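Putative transcriptional regulator protein (PDB 3ER6) is probably a DNA-binding transcription regulator of the AraC type, represented here by its DJ-1/PfpI-like domain without the helix-turn-helix part. Local coordinates at residues His105-Ile118 against Asn162-Met176. The protein carries 1 engineered substitution. Sequence-based numbering, arbitrary orientation.
Sequences HLKGSKIVAIDTGI and NVYLSSGPYSHSSVM
Ile111 and Tyr164 bind through their backbones where strands 110-114 and 163-166 run parallel, 14° apart. Five hydrogen bonds alternate from Ile111 N to Asn162 O through to Asp115 N to Ser166 O, reaching just past the strand ends. The straightest links Tyr164 N to Ile111 O (2.7 Å, 176° at the hydrogen). Beta-branched Ile111, Val112, Ile114 and Val163 suit these extended backbones.

Lys110 runs out straight and bends only at its last torsion (chi4 -52°), bringing NZ to Tyr164 OH at 3.0 Å and to Asn162 OD1 at 3.2 Å. Glu182 supplies a carboxylate to both NZ and the phenol.

This pair lies inside the central sheet of the DJ-1/PfpI fold, flanked by strands 77-80 and 157-160. On the face of Val112 and Ile114, Val112 CG1 meets Val175 CG1 and Met176 CE, each at 3.7 Å; the flexible thioether curls to reach it. On the other, Leu165 CD2 packs against Ala113 CB (4.0 Å) and Ile118 CG1, alanine's small methyl probably leaving room for the leucine.

At the strands' C-terminal ends, Ile114 CB sits over one face of the His172 ring in a CH-pi contact, 3.9 Å from the centroid. Histidine suits this spot because both nitrogens bond, fixing its rotation: ND1 with Ser166 OG (2.6 Å), NE2 donating to Pro169 O from above the carbonyl plane. A water bridges Pro169 O and Asp115 OD2, while His135 binds OD1.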
# COMPACT_ATOMS: atom_id res chain seq x y z
N HIS A 105 -23.96 -6.87 -1.72
CA HIS A 105 -23.81 -8.13 -0.97
C HIS A 105 -24.99 -9.10 -1.18
O HIS A 105 -24.80 -10.29 -1.43
CB HIS A 105 -23.66 -7.85 0.50
CG HIS A 105 -23.56 -9.08 1.33
ND1 HIS A 105 -24.51 -9.42 2.27
CD2 HIS A 105 -22.63 -10.07 1.36
CE1 HIS A 105 -24.16 -10.55 2.86
NE2 HIS A 105 -23.03 -10.97 2.32
N LEU A 106 -26.22 -8.57 -1.05
CA LEU A 106 -27.43 -9.36 -1.34
C LEU A 106 -27.39 -9.94 -2.74
O LEU A 106 -27.87 -11.04 -2.98
CB LEU A 106 -28.69 -8.51 -1.15
CG LEU A 106 -28.96 -8.06 0.30
CD1 LEU A 106 -30.18 -7.09 0.48
CD2 LEU A 106 -29.06 -9.26 1.26
N LYS A 107 -26.85 -9.20 -3.71
CA LYS A 107 -26.77 -9.72 -5.08
C LYS A 107 -25.63 -10.72 -5.34
O LYS A 107 -25.50 -11.21 -6.45
CB LYS A 107 -26.64 -8.60 -6.10
CG LYS A 107 -27.81 -7.61 -6.22
CD LYS A 107 -27.28 -6.40 -7.05
CE LYS A 107 -28.27 -5.20 -7.21
NZ LYS A 107 -27.49 -3.99 -7.78
N GLY A 108 -24.76 -10.97 -4.35
CA GLY A 108 -23.72 -11.98 -4.53
C GLY A 108 -22.30 -11.48 -4.83
O GLY A 108 -21.40 -12.29 -5.07
N SER A 109 -22.09 -10.16 -4.80
CA SER A 109 -20.72 -9.61 -4.92
C SER A 109 -19.84 -10.19 -3.83
O SER A 109 -20.30 -10.36 -2.70
CB SER A 109 -20.77 -8.05 -4.76
OG SER A 109 -21.38 -7.48 -5.93
N LYS A 110 -18.57 -10.49 -4.11
CA LYS A 110 -17.65 -10.70 -2.98
C LYS A 110 -17.38 -9.36 -2.31
O LYS A 110 -17.18 -8.36 -3.02
CB LYS A 110 -16.34 -11.36 -3.40
CG LYS A 110 -16.51 -12.78 -3.94
CD LYS A 110 -15.14 -13.30 -4.44
CE LYS A 110 -15.27 -14.67 -5.05
NZ LYS A 110 -15.98 -15.54 -4.08
N ILE A 111 -17.41 -9.31 -0.96
CA ILE A 111 -17.18 -8.07 -0.21
C ILE A 111 -15.88 -8.24 0.58
O ILE A 111 -15.75 -9.10 1.49
CB ILE A 111 -18.33 -7.72 0.77
CG1 ILE A 111 -19.73 -7.86 0.14
CG2 ILE A 111 -18.14 -6.33 1.45
CD1 ILE A 111 -19.99 -6.88 -1.10
N VAL A 112 -14.89 -7.42 0.27
CA VAL A 112 -13.57 -7.56 0.90
C VAL A 112 -13.36 -6.30 1.71
O VAL A 112 -13.36 -5.19 1.14
CB VAL A 112 -12.43 -7.65 -0.18
CG1 VAL A 112 -11.07 -7.81 0.55
CG2 VAL A 112 -12.65 -8.82 -1.21
N ALA A 113 -13.21 -6.43 3.02
CA ALA A 113 -13.12 -5.27 3.90
C ALA A 113 -11.76 -5.34 4.55
O ALA A 113 -11.40 -6.40 5.11
CB ALA A 113 -14.23 -5.31 4.99
N ILE A 114 -11.00 -4.23 4.47
CA ILE A 114 -9.62 -4.18 4.95
C ILE A 114 -9.46 -3.08 5.98
O ILE A 114 -10.08 -2.00 5.81
CB ILE A 114 -8.61 -4.02 3.70
CG1 ILE A 114 -8.82 -2.70 2.97
CG2 ILE A 114 -8.86 -5.16 2.67
CD1 ILE A 114 -7.79 -2.47 1.81
N ASP A 115 -8.68 -3.33 7.06
CA ASP A 115 -8.42 -2.32 8.04
C ASP A 115 -9.80 -1.94 8.62
O ASP A 115 -10.68 -2.81 8.73
CB ASP A 115 -7.69 -1.10 7.42
CG ASP A 115 -7.08 -0.13 8.50
OD1 ASP A 115 -7.08 -0.40 9.72
OD2 ASP A 115 -6.57 0.92 8.10
N THR A 116 -9.99 -0.67 8.98
CA THR A 116 -11.29 -0.24 9.58
C THR A 116 -12.52 -0.31 8.61
O THR A 116 -13.65 -0.13 9.04
CB THR A 116 -11.20 1.13 10.28
OG1 THR A 116 -10.77 2.14 9.37
CG2 THR A 116 -10.22 1.06 11.45
N GLY A 117 -12.30 -0.57 7.34
CA GLY A 117 -13.40 -1.02 6.43
C GLY A 117 -14.18 -2.16 7.08
O GLY A 117 -15.40 -2.36 6.79
N ILE A 118 -13.53 -2.91 7.97
CA ILE A 118 -14.25 -3.97 8.71
C ILE A 118 -15.44 -3.41 9.56
O ILE A 118 -16.50 -4.04 9.65
CB ILE A 118 -13.30 -4.91 9.53
CG1 ILE A 118 -12.39 -5.68 8.58
CG2 ILE A 118 -14.15 -5.91 10.44
CD1 ILE A 118 -11.13 -6.20 9.20
N ASN A 162 -19.51 -14.88 1.46
CA ASN A 162 -18.80 -14.06 0.48
C ASN A 162 -18.19 -12.81 1.02
O ASN A 162 -17.89 -11.89 0.24
CB ASN A 162 -19.73 -13.69 -0.67
CG ASN A 162 -19.61 -14.66 -1.77
OD1 ASN A 162 -18.49 -14.95 -2.25
ND2 ASN A 162 -20.74 -15.21 -2.17
N VAL A 163 -18.02 -12.76 2.33
CA VAL A 163 -17.45 -11.58 2.98
C VAL A 163 -16.04 -11.97 3.45
O VAL A 163 -15.85 -12.95 4.18
CB VAL A 163 -18.32 -11.09 4.19
CG1 VAL A 163 -17.69 -9.83 4.84
CG2 VAL A 163 -19.75 -10.84 3.74
N TYR A 164 -15.05 -11.19 3.04
CA TYR A 164 -13.64 -11.44 3.36
C TYR A 164 -13.12 -10.29 4.20
O TYR A 164 -13.18 -9.13 3.77
CB TYR A 164 -12.79 -11.48 2.05
CG TYR A 164 -13.20 -12.55 1.09
CD1 TYR A 164 -12.38 -13.68 0.89
CD2 TYR A 164 -14.39 -12.44 0.37
CE1 TYR A 164 -12.72 -14.67 -0.02
CE2 TYR A 164 -14.79 -13.46 -0.53
CZ TYR A 164 -13.95 -14.57 -0.70
OH TYR A 164 -14.32 -15.55 -1.56
N LEU A 165 -12.61 -10.59 5.38
CA LEU A 165 -12.10 -9.61 6.27
C LEU A 165 -10.57 -9.75 6.43
O LEU A 165 -10.04 -10.86 6.69
CB LEU A 165 -12.71 -9.75 7.69
CG LEU A 165 -14.25 -9.80 7.86
CD1 LEU A 165 -14.58 -9.89 9.38
CD2 LEU A 165 -14.94 -8.58 7.22
N SER A 166 -9.87 -8.62 6.33
CA SER A 166 -8.42 -8.65 6.52
C SER A 166 -8.01 -7.40 7.39
O SER A 166 -8.08 -6.26 6.93
CB SER A 166 -7.68 -8.66 5.17
OG SER A 166 -6.27 -8.53 5.41
N SER A 167 -7.64 -7.63 8.66
CA SER A 167 -7.27 -6.56 9.62
C SER A 167 -6.19 -5.60 9.09
O SER A 167 -6.32 -4.40 9.21
CB SER A 167 -6.73 -7.17 10.93
OG SER A 167 -7.78 -7.82 11.59
N GLY A 168 -5.14 -6.16 8.54
CA GLY A 168 -4.00 -5.37 8.13
C GLY A 168 -3.35 -4.70 9.35
O GLY A 168 -3.18 -5.35 10.41
N PRO A 169 -3.03 -3.40 9.24
CA PRO A 169 -3.56 -2.46 8.22
C PRO A 169 -2.95 -2.55 6.80
O PRO A 169 -3.63 -2.11 5.84
CB PRO A 169 -3.29 -1.07 8.86
CG PRO A 169 -2.05 -1.36 9.81
CD PRO A 169 -2.39 -2.70 10.38
N TYR A 170 -1.72 -3.06 6.65
CA TYR A 170 -1.07 -3.02 5.33
C TYR A 170 -0.81 -4.37 4.66
O TYR A 170 -0.50 -4.41 3.44
CB TYR A 170 0.26 -2.20 5.32
CG TYR A 170 -0.10 -0.81 5.69
CD1 TYR A 170 -0.80 -0.01 4.80
CD2 TYR A 170 0.14 -0.33 6.99
CE1 TYR A 170 -1.18 1.30 5.18
CE2 TYR A 170 -0.26 0.97 7.38
CZ TYR A 170 -0.92 1.76 6.44
OH TYR A 170 -1.36 3.02 6.76
N SER A 171 -0.90 -5.43 5.44
CA SER A 171 -0.68 -6.77 4.91
C SER A 171 -1.99 -7.50 4.70
O SER A 171 -2.67 -7.83 5.68
CB SER A 171 0.21 -7.58 5.86
OG SER A 171 1.57 -7.25 5.64
N HIS A 172 -2.34 -7.74 3.43
CA HIS A 172 -3.61 -8.37 3.09
C HIS A 172 -3.42 -9.56 2.16
O HIS A 172 -4.30 -9.89 1.35
CB HIS A 172 -4.53 -7.31 2.46
CG HIS A 172 -4.73 -6.14 3.37
ND1 HIS A 172 -5.54 -6.21 4.48
CD2 HIS A 172 -4.18 -4.91 3.38
CE1 HIS A 172 -5.51 -5.06 5.12
NE2 HIS A 172 -4.68 -4.25 4.48
N SER A 173 -2.25 -10.17 2.26
CA SER A 173 -1.84 -11.27 1.37
C SER A 173 -2.77 -12.44 1.44
O SER A 173 -3.16 -13.00 0.39
CB SER A 173 -0.42 -11.78 1.73
OG SER A 173 0.47 -10.70 1.62
N SER A 174 -3.15 -12.88 2.65
CA SER A 174 -3.91 -14.10 2.67
C SER A 174 -5.26 -13.92 1.95
O SER A 174 -5.66 -14.78 1.15
CB SER A 174 -4.05 -14.73 4.06
OG SER A 174 -4.97 -14.01 4.83
N VAL A 175 -5.95 -12.80 2.20
CA VAL A 175 -7.22 -12.57 1.51
C VAL A 175 -7.07 -12.38 0.00
O VAL A 175 -7.81 -12.97 -0.80
CB VAL A 175 -8.05 -11.39 2.16
CG1 VAL A 175 -9.11 -10.93 1.24
CG2 VAL A 175 -8.69 -11.85 3.51
N MET A 176 -6.14 -11.51 -0.39
CA MET A 176 -5.96 -11.20 -1.81
C MET A 176 -5.59 -12.50 -2.61
O MET A 176 -6.12 -12.76 -3.70
CB MET A 176 -4.91 -10.08 -1.97
CG MET A 176 -5.50 -8.63 -1.74
SD MET A 176 -7.20 -8.12 -2.12
CE MET A 176 -7.62 -7.11 -0.68
O HOH W 1 -4.95 0.26 5.73